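Local coordinates for protein HslVU complex proteolytic subunit, putative (Trypanosoma brucei brucei, PDB 4HNZ) that forms the proteolytic core of the mitochondrial HslVU complex, an ATP-dependent threonine protease that degrades proteins unfolded by HslU and controls the level of a mitochondrial DNA helicase, at residues A[47-50]-A[51-54]; A[97-100]-A[101-104]; A[105-108]-A[109-113]; A[158-161]-A[162-165]. All coordinates share one frame; numbering follows the deposited sequence.

Contact 1. Residues A[47-50]-A[51-54]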
loop_
_atom_site.group_PDB
_atom_site.type_symbol
_atom_site.label_atom_id
_atom_site.label_comp_id
_atom_site.label_asym_id
_atom_site.label_seq_id
_atom_site.Cartn_x
_atom_site.Cartn_y
_atom_site.Cartn_z
ATOM N N ALA A 47 -18.350 -16.136 18.177
ATOM C CA ALA A 47 -17.629 -14.915 18.021
ATOM C C ALA A 47 -18.085 -14.269 16.724
ATOM O O ALA A 47 -18.304 -14.983 15.741
ATOM C CB ALA A 47 -16.127 -15.177 17.957
ATOM N N GLY A 48 -18.274 -12.962 16.757
ATOM C CA GLY A 48 -18.810 -12.178 15.636
ATOM C C GLY A 48 -20.014 -11.356 16.044
ATOM O O GLY A 48 -20.525 -11.502 17.159
ATOM N N SER A 49 -20.542 -10.592 15.121
ATOM C CA SER A 49 -21.687 -9.770 15.402
ATOM C C SER A 49 -22.983 -10.571 15.528
ATOM O O SER A 49 -23.119 -11.698 14.981
ATOM C CB SER A 49 -21.885 -8.760 14.252
ATOM O OG SER A 49 -22.369 -9.408 13.089
ATOM N N THR A 50 -23.932 -9.990 16.231
ATOM C CA THR A 50 -25.228 -10.601 16.419
ATOM C C THR A 50 -25.819 -11.126 15.125
ATOM O O THR A 50 -26.200 -12.301 15.025
ATOM C CB THR A 50 -26.209 -9.562 16.992
ATOM O OG1 THR A 50 -25.642 -9.062 18.209
ATOM C CG2 THR A 50 -27.606 -10.177 17.275
ATOM N N ALA A 51 -25.937 -10.242 14.148
ATOM C CA ALA A 51 -26.578 -10.621 12.885
ATOM C C ALA A 51 -25.813 -11.695 12.133
ATOM O O ALA A 51 -26.408 -12.597 11.563
ATOM C CB ALA A 51 -26.763 -9.393 12.018
ATOM N N ASP A 52 -24.482 -11.593 12.123
ATOM C CA ASP A 52 -23.658 -12.553 11.376
ATOM C C ASP A 52 -23.828 -13.904 11.997
ATOM O O ASP A 52 -24.082 -14.870 11.316
ATOM C CB ASP A 52 -22.182 -12.165 11.361
ATOM C CG ASP A 52 -21.899 -11.024 10.427
ATOM O OD1 ASP A 52 -22.792 -10.148 10.201
ATOM O OD2 ASP A 52 -20.759 -10.957 9.931
ATOM N N ALA A 53 -23.743 -13.953 13.314
ATOM C CA ALA A 53 -23.775 -15.215 14.016
ATOM C C ALA A 53 -25.111 -15.870 13.950
ATOM O O ALA A 53 -25.211 -17.075 13.776
ATOM C CB ALA A 53 -23.342 -15.024 15.476
ATOM N N ILE A 54 -26.150 -15.084 14.097
ATOM C CA ILE A 54 -27.503 -15.601 14.039
ATOM C C ILE A 54 -27.854 -16.124 12.665
ATOM O O ILE A 54 -28.538 -17.149 12.541
ATOM C CB ILE A 54 -28.518 -14.551 14.545
ATOM C CG1 ILE A 54 -28.375 -14.447 16.079
ATOM C CG2 ILE A 54 -29.949 -14.922 14.185
ATOM C CD1 ILE A 54 -29.300 -13.427 16.730
HETATM O O HOH W 1 -19.157 -10.383 12.809
#
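Ser49 and Thr50 meet Asp52, Ala53 and Ile54 around the first turn of helix 50-66, and backbone bonds come first. Ala53 N donates to Ser49 O over 2.9 Å. One residue on, Ile54 N reaches Thr50 O over the same 2.9 Å.

A second, polar set involves side chains. Ser49 OG accepts from Asp52 N at 3.2 Å, an N-cap bond made possible because a chi1 of 72° folds the hydroxyl back over its own backbone. The same hydroxyl is bonded to Gln109 O of a second subunit. Ser49 OG also lies 3.0 Å from Asp52 OD1, and a water links the Ser49 N-H to the same carboxylate: water 1 accepts from Ser49 N at 2.7 Å and gives a weak bond to Asp52 OD2 at 3.3 Å. That OD2 is also bonded to Glu92 N, while OD1 makes a salt bridge with Arg83 of the second subunit, so the carboxylate is held from several directions.

Between the two segments the apolar side-chain contact is that of Thr50 and Ile54, which run side by side; Thr50 CG2 lies 3.7 Å from Ile54 CD1.

Together these features define an N-capped helix start, a water-mediated link, weak on the Asp52 side, standing where a capping box would have a direct bond from Ser49 N. Here strand 42-48 passes into the first helix of the proteasome-type Ntn fold, near Thr1 and at a subunit interface.

Contact 2. Residues A[97-100]-A[101-104]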
loop_
_atom_site.group_PDB
_atom_site.type_symbol
_atom_site.label_atom_id
_atom_site.label_comp_id
_atom_site.label_asym_id
_atom_site.label_seq_id
_atom_site.Cartn_x
_atom_site.Cartn_y
_atom_site.Cartn_z
ATOM N N VAL A 97 -20.141 -25.569 18.504
ATOM C CA VAL A 97 -21.392 -26.300 18.704
ATOM C C VAL A 97 -21.104 -27.454 19.639
ATOM O O VAL A 97 -20.267 -28.286 19.310
ATOM C CB VAL A 97 -21.915 -26.967 17.413
ATOM C CG1 VAL A 97 -23.428 -27.197 17.498
ATOM C CG2 VAL A 97 -21.591 -26.162 16.207
ATOM N N CYS A 98 -21.914 -27.591 20.689
ATOM C CA CYS A 98 -21.848 -28.709 21.607
ATOM C C CYS A 98 -23.099 -29.515 21.765
ATOM O O CYS A 98 -24.194 -28.987 21.881
ATOM C CB CYS A 98 -21.618 -28.199 23.020
ATOM S SG CYS A 98 -19.994 -27.574 23.230
ATOM N N SER A 99 -22.891 -30.822 21.782
ATOM C CA SER A 99 -23.838 -31.741 22.344
ATOM C C SER A 99 -23.103 -32.460 23.463
ATOM O O SER A 99 -21.913 -32.233 23.709
ATOM C CB SER A 99 -24.329 -32.730 21.305
ATOM O OG SER A 99 -23.280 -33.572 20.924
ATOM N N ALA A 100 -23.821 -33.361 24.130
ATOM C CA ALA A 100 -23.219 -34.184 25.172
ATOM C C ALA A 100 -22.129 -35.047 24.550
ATOM O O ALA A 100 -21.044 -35.160 25.116
ATOM C CB ALA A 100 -24.264 -35.031 25.865
ATOM N N GLU A 101 -22.382 -35.562 23.353
ATOM C CA GLU A 101 -21.416 -36.422 22.659
ATOM C C GLU A 101 -20.275 -35.666 21.969
ATOM O O GLU A 101 -19.124 -36.068 22.093
ATOM C CB GLU A 101 -22.124 -37.306 21.606
ATOM C CG GLU A 101 -22.841 -38.525 22.172
ATOM C CD GLU A 101 -23.855 -38.158 23.237
ATOM O OE1 GLU A 101 -24.624 -37.188 22.997
ATOM O OE2 GLU A 101 -23.839 -38.798 24.332
ATOM N N GLU A 102 -20.600 -34.598 21.240
ATOM C CA GLU A 102 -19.705 -34.011 20.253
ATOM C C GLU A 102 -19.545 -32.520 20.475
ATOM O O GLU A 102 -20.484 -31.815 20.829
ATOM C CB GLU A 102 -20.237 -34.235 18.805
ATOM C CG GLU A 102 -20.480 -35.688 18.360
ATOM C CD GLU A 102 -21.425 -35.823 17.140
ATOM O OE1 GLU A 102 -22.675 -35.894 17.306
ATOM O OE2 GLU A 102 -20.930 -35.899 15.985
ATOM N N THR A 103 -18.340 -32.030 20.208
ATOM C CA THR A 103 -18.074 -30.614 20.079
ATOM C C THR A 103 -17.355 -30.322 18.760
ATOM O O THR A 103 -16.334 -30.941 18.439
ATOM C CB THR A 103 -17.161 -30.110 21.238
ATOM O OG1 THR A 103 -17.714 -30.488 22.509
ATOM C CG2 THR A 103 -17.039 -28.643 21.199
ATOM N N LEU A 104 -17.827 -29.308 18.058
ATOM C CA LEU A 104 -17.187 -28.833 16.847
ATOM C C LEU A 104 -17.011 -27.338 16.846
ATOM O O LEU A 104 -17.888 -26.586 17.215
ATOM C CB LEU A 104 -18.028 -29.150 15.605
ATOM C CG LEU A 104 -18.164 -30.627 15.449
ATOM C CD1 LEU A 104 -19.597 -31.006 15.695
ATOM C CD2 LEU A 104 -17.715 -31.071 14.063
#
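Val97 and Leu104 form the antiparallel hydrogen-bonded pair at the strand end of this part of the beta hairpin 93-98/103-107. Val97 N donates to Leu104 O at 2.8 Å and Leu104 N returns to Val97 O at 2.9 Å. Next comes the non-hydrogen-bonded pair Cys98-Thr103. On its face of the sheet Cys98 SG rests 3.7 Å from the methyl CG2 of Thr103, and Thr103 CA approaches Val97 O in a CA-H...O contact.

At the reversal, Ser99 N gives an almost straight bond to Glu102 O (2.8 Å, 175° at the hydrogen). The reciprocal acceptor is not the carbonyl of Ser99 but its hydroxyl, so a side chain completes the turn. Glu101 folds back beside Ala100, its chain bent at chi2 (56°) until OE1 comes 3.6 Å from Ala100 CB.

Further out, Arg7 of strand 3-8 positions the turn by bonding Ala100 O and Thr103 OG1. Helix 71-84 covers the face of Val97 and Leu104, and Thr72 OG1 in it holds Glu102 OE2. The opposite face, that of Cys98 and Thr103, packs on Ser5, so the hairpin lies between a helix and the other sheet, consistent with the layered sandwich of the Ntn fold. With chi1 at 67°, the Ser99 hydroxyl leans across the reversal, and OG accepts from Glu102 N at 2.9 Å.

Contact 3. Residues A[105-108]-A[109-113]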
loop_
_atom_site.group_PDB
_atom_site.type_symbol
_atom_site.label_atom_id
_atom_site.label_comp_id
_atom_site.label_asym_id
_atom_site.label_seq_id
_atom_site.Cartn_x
_atom_site.Cartn_y
_atom_site.Cartn_z
ATOM N N GLU A 105 -15.915 -26.943 16.255
ATOM C CA GLU A 105 -15.648 -25.593 15.988
ATOM C C GLU A 105 -15.680 -25.405 14.460
ATOM O O GLU A 105 -15.097 -26.178 13.693
ATOM C CB GLU A 105 -14.273 -25.243 16.581
ATOM C CG GLU A 105 -13.585 -24.045 15.962
ATOM C CD GLU A 105 -12.134 -23.860 16.471
ATOM O OE1 GLU A 105 -11.724 -24.593 17.429
ATOM O OE2 GLU A 105 -11.430 -22.955 15.903
ATOM N N ILE A 106 -16.354 -24.340 14.046
ATOM C CA ILE A 106 -16.458 -23.976 12.648
ATOM C C ILE A 106 -16.089 -22.513 12.457
ATOM O O ILE A 106 -16.619 -21.671 13.119
ATOM C CB ILE A 106 -17.886 -24.161 12.160
ATOM C CG1 ILE A 106 -18.386 -25.504 12.574
ATOM C CG2 ILE A 106 -17.917 -24.033 10.653
ATOM C CD1 ILE A 106 -19.905 -25.596 12.587
ATOM N N ASP A 107 -15.191 -22.222 11.513
ATOM C CA ASP A 107 -14.834 -20.822 11.186
ATOM C C ASP A 107 -15.075 -20.446 9.754
ATOM O O ASP A 107 -15.394 -21.304 8.902
ATOM C CB ASP A 107 -13.403 -20.511 11.665
ATOM C CG ASP A 107 -12.333 -21.221 10.898
ATOM O OD1 ASP A 107 -12.513 -21.587 9.708
ATOM O OD2 ASP A 107 -11.308 -21.477 11.544
ATOM N N GLY A 108 -14.861 -19.161 9.468
ATOM C CA GLY A 108 -15.049 -18.592 8.126
ATOM C C GLY A 108 -14.057 -19.050 7.076
ATOM O O GLY A 108 -14.288 -18.852 5.894
ATOM N N GLN A 109 -12.942 -19.641 7.483
ATOM C CA GLN A 109 -11.976 -20.200 6.542
ATOM C C GLN A 109 -12.392 -21.608 6.141
ATOM O O GLN A 109 -11.802 -22.179 5.241
ATOM C CB GLN A 109 -10.584 -20.235 7.152
ATOM C CG GLN A 109 -9.801 -18.982 6.910
ATOM C CD GLN A 109 -10.498 -17.776 7.466
ATOM O OE1 GLN A 109 -10.865 -16.874 6.734
ATOM N NE2 GLN A 109 -10.724 -17.771 8.795
ATOM N N GLY A 110 -13.410 -22.155 6.793
ATOM C CA GLY A 110 -13.921 -23.469 6.399
ATOM C C GLY A 110 -13.331 -24.618 7.178
ATOM O O GLY A 110 -13.489 -25.758 6.804
ATOM N N ASN A 111 -12.617 -24.309 8.265
ATOM C CA ASN A 111 -12.144 -25.364 9.161
ATOM C C ASN A 111 -13.294 -25.884 10.025
ATOM O O ASN A 111 -14.140 -25.139 10.457
ATOM C CB ASN A 111 -11.034 -24.867 10.074
ATOM C CG ASN A 111 -9.821 -24.303 9.311
ATOM O OD1 ASN A 111 -9.131 -25.029 8.590
ATOM N ND2 ASN A 111 -9.533 -23.024 9.516
ATOM N N VAL A 112 -13.298 -27.185 10.232
ATOM C CA VAL A 112 -14.182 -27.835 11.146
ATOM C C VAL A 112 -13.259 -28.602 12.059
ATOM O O VAL A 112 -12.659 -29.521 11.665
ATOM C CB VAL A 112 -15.136 -28.755 10.420
ATOM C CG1 VAL A 112 -16.059 -29.474 11.386
ATOM C CG2 VAL A 112 -15.973 -27.972 9.412
ATOM N N ILE A 113 -13.181 -28.195 13.308
ATOM C CA ILE A 113 -12.198 -28.698 14.210
ATOM C C ILE A 113 -12.920 -29.350 15.358
ATOM O O ILE A 113 -13.799 -28.750 15.964
ATOM C CB ILE A 113 -11.353 -27.531 14.716
ATOM C CG1 ILE A 113 -10.376 -27.130 13.597
ATOM C CG2 ILE A 113 -10.615 -27.865 16.008
ATOM C CD1 ILE A 113 -10.082 -25.646 13.586
#
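Glu105 and Ile113 pair through two backbone bonds of 2.8 Å, Glu105 N to Ile113 O and Ile113 N to Glu105 O, and the antiparallel hairpin then passes through the non-hydrogen-bonded pair Ile106-Val112 to its turn. The turn is type I from Asp107 to Gly110, closed by a 3.0 Å bond from Gly110 N to Asp107 O. Asp107 N also donates to Asn111 O, and Gly110 takes a positive phi of 94°, the left-handed region that glycine enters easily; this is the 3:5 hairpin made of a type I turn plus a G1 beta bulge.

Asp107 is the side chain that organises the turn. Its CG lies between backbone N and carbonyl carbon, swinging the carboxylate over the loop. OD1 takes Asn111 N at 3.1 Å, from above the carboxylate plane, and weaker bonds from Gln109 N and Asn111 ND2, so three donors converge on this one oxygen. The two flat end groups, carboxylate and Asn111 amide, are turned 77° apart.

The hairpin meets other elements too: Ile106 packs on Ala79 and Trp82 of helix 71-84, Gly108 O is bonded by Arg83, and Asn111 and Ile113 pack on Leu22 and Ala28 of a neighbouring subunit. On the other face Glu105 runs alongside Ile113, with Glu105 OE1 3.7 Å from Ile113 CG2.

The straightest link of the turn is Asn111 ND2 to Asp107 OD2, 3.1 Å and 173°, in the amide plane and on the syn lone pair.

Contact 4. Residues A[158-161]-A[162-165]. With MG (magnesium ion), chain M.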
loop_
_atom_site.group_PDB
_atom_site.type_symbol
_atom_site.label_atom_id
_atom_site.label_comp_id
_atom_site.label_asym_id
_atom_site.label_seq_id
_atom_site.Cartn_x
_atom_site.Cartn_y
_atom_site.Cartn_z
ATOM N N ASP A 158 -8.628 -11.966 31.405
ATOM C CA ASP A 158 -7.694 -10.987 31.959
ATOM C C ASP A 158 -6.639 -10.599 30.963
ATOM O O ASP A 158 -6.227 -9.475 30.937
ATOM C CB ASP A 158 -6.991 -11.505 33.206
ATOM C CG ASP A 158 -7.911 -11.521 34.446
ATOM O OD1 ASP A 158 -9.029 -10.918 34.368
ATOM O OD2 ASP A 158 -7.538 -12.181 35.481
ATOM N N ILE A 159 -6.212 -11.504 30.114
ATOM C CA ILE A 159 -5.191 -11.181 29.096
ATOM C C ILE A 159 -5.724 -10.492 27.838
ATOM O O ILE A 159 -5.078 -9.564 27.288
ATOM C CB ILE A 159 -4.449 -12.447 28.706
ATOM C CG1 ILE A 159 -3.588 -12.910 29.897
ATOM C CG2 ILE A 159 -3.569 -12.284 27.486
ATOM C CD1 ILE A 159 -3.093 -14.342 29.700
ATOM N N ASP A 160 -6.867 -10.954 27.356
ATOM C CA ASP A 160 -7.479 -10.450 26.142
ATOM C C ASP A 160 -8.247 -9.153 26.447
ATOM O O ASP A 160 -9.259 -9.175 27.099
ATOM C CB ASP A 160 -8.435 -11.512 25.574
ATOM C CG ASP A 160 -9.101 -11.096 24.253
ATOM O OD1 ASP A 160 -8.577 -10.186 23.559
ATOM O OD2 ASP A 160 -10.186 -11.648 23.957
ATOM N N VAL A 161 -7.779 -8.033 25.890
ATOM C CA VAL A 161 -8.470 -6.796 26.041
ATOM C C VAL A 161 -9.851 -6.831 25.403
ATOM O O VAL A 161 -10.671 -5.983 25.717
ATOM C CB VAL A 161 -7.677 -5.589 25.476
ATOM C CG1 VAL A 161 -6.285 -5.522 26.093
ATOM C CG2 VAL A 161 -7.528 -5.636 23.960
ATOM N N PHE A 162 -10.109 -7.813 24.511
ATOM C CA PHE A 162 -11.419 -7.902 23.788
ATOM C C PHE A 162 -12.413 -8.820 24.410
ATOM O O PHE A 162 -13.439 -9.082 23.807
ATOM C CB PHE A 162 -11.202 -8.260 22.297
ATOM C CG PHE A 162 -10.296 -7.268 21.580
ATOM C CD1 PHE A 162 -10.674 -5.926 21.442
ATOM C CD2 PHE A 162 -9.037 -7.662 21.078
ATOM C CE1 PHE A 162 -9.866 -5.037 20.754
ATOM C CE2 PHE A 162 -8.212 -6.750 20.447
ATOM C CZ PHE A 162 -8.627 -5.446 20.259
ATOM N N SER A 163 -12.134 -9.287 25.612
ATOM C CA SER A 163 -13.066 -10.109 26.361
ATOM C C SER A 163 -13.174 -9.570 27.804
ATOM O O SER A 163 -12.194 -9.001 28.339
ATOM C CB SER A 163 -12.577 -11.569 26.412
ATOM O OG SER A 163 -12.345 -12.089 25.108
ATOM N N ASN A 164 -14.341 -9.755 28.449
ATOM C CA ASN A 164 -14.487 -9.265 29.849
ATOM C C ASN A 164 -14.667 -10.390 30.847
ATOM O O ASN A 164 -14.639 -11.567 30.492
ATOM C CB ASN A 164 -15.589 -8.200 29.950
ATOM C CG ASN A 164 -16.987 -8.752 29.693
ATOM O OD1 ASN A 164 -17.218 -9.972 29.644
ATOM N ND2 ASN A 164 -17.941 -7.853 29.564
ATOM N N GLU A 165 -14.925 -10.003 32.071
ATOM C CA GLU A 165 -14.961 -10.928 33.180
ATOM C C GLU A 165 -16.330 -11.511 33.469
ATOM O O GLU A 165 -16.472 -12.207 34.427
ATOM C CB GLU A 165 -14.419 -10.241 34.449
ATOM C CG GLU A 165 -15.366 -9.205 35.077
ATOM C CD GLU A 165 -15.243 -7.765 34.515
ATOM O OE1 GLU A 165 -14.814 -7.556 33.337
ATOM O OE2 GLU A 165 -15.533 -6.820 35.305
HETATM MG MG MG M . -10.074 -8.322 29.311
HETATM O O HOH W 2 -11.068 -5.988 28.754
#
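Asp160 and Ser163 share a magnesium ion as well as hydrogen bonds across the loop that follows helix 145-159. The metal is bound by Asp160 O at 2.5 Å, Ser163 O at 2.4 Å, water 2 at 2.6 Å and the carbonyl oxygen of Thr157. Backbone oxygens thus supply all of the protein ligands, at distances longer than magnesium usually shows. Water 2 also donates to Val161 O, which Gln19 NE2 bonds in addition, so this carbonyl belongs to the second shell of the ion.

Asp160 O has a further role, accepting Ser163 N at 3.2 Å to close a type I turn; the N-H comes 60° out of the carbonyl plane.

CG of Asp160, anti to the backbone N (chi1 -178°), brings the carboxylate across to the N-H of Phe162 and the hydroxyl of Ser163. OD1 accepts Phe162 N at 3.0 Å from above the carboxylate plane, the i to i+2 pattern of an Asx turn. OD2 receives the hydroxyl of Ser163 over a very short 2.5 Å, a length to be read with caution, and Ser125 OG is a second partner. Ser163 OG is itself bonded to Thr2 OG1 and weakly to Thr1 N.

Apolar cover comes from Val161, whose CG2 stands over the centre of the Phe162 ring, 3.7 Å from the centroid and only 7° off its normal, a CH-pi contact.

With Thr1, probably the catalytic residue as in related proteases, only about 5 Å from Ser163 between side chains, this is the cation-binding loop beside the N-terminal threonine of a proteasome-type Ntn hydrolase.

In the fold
Contacts 1, 2 and 3 all reach the sheet running from strand 35-39 to strand 112-113, whereas contact 4 follows helix 145-159 and its centre lies farthest, about 16 Å, from the centre of the chain. All four are largely buried, with exposed touching residues confined to the turns of contacts 2 and 3. Those two hairpins share strand 103-107 and touch through Leu104 CD2 and Val112 CG1, 3.5 Å apart, yet a serine hydroxyl completes one turn, while in the other a carboxylate braces a turn already closed by its backbone. Contacts 1 and 3 do not touch within the chain but meet between subunits. Contact 4, about 9 Å from contact 1 at the nearest atoms, alone binds a metal.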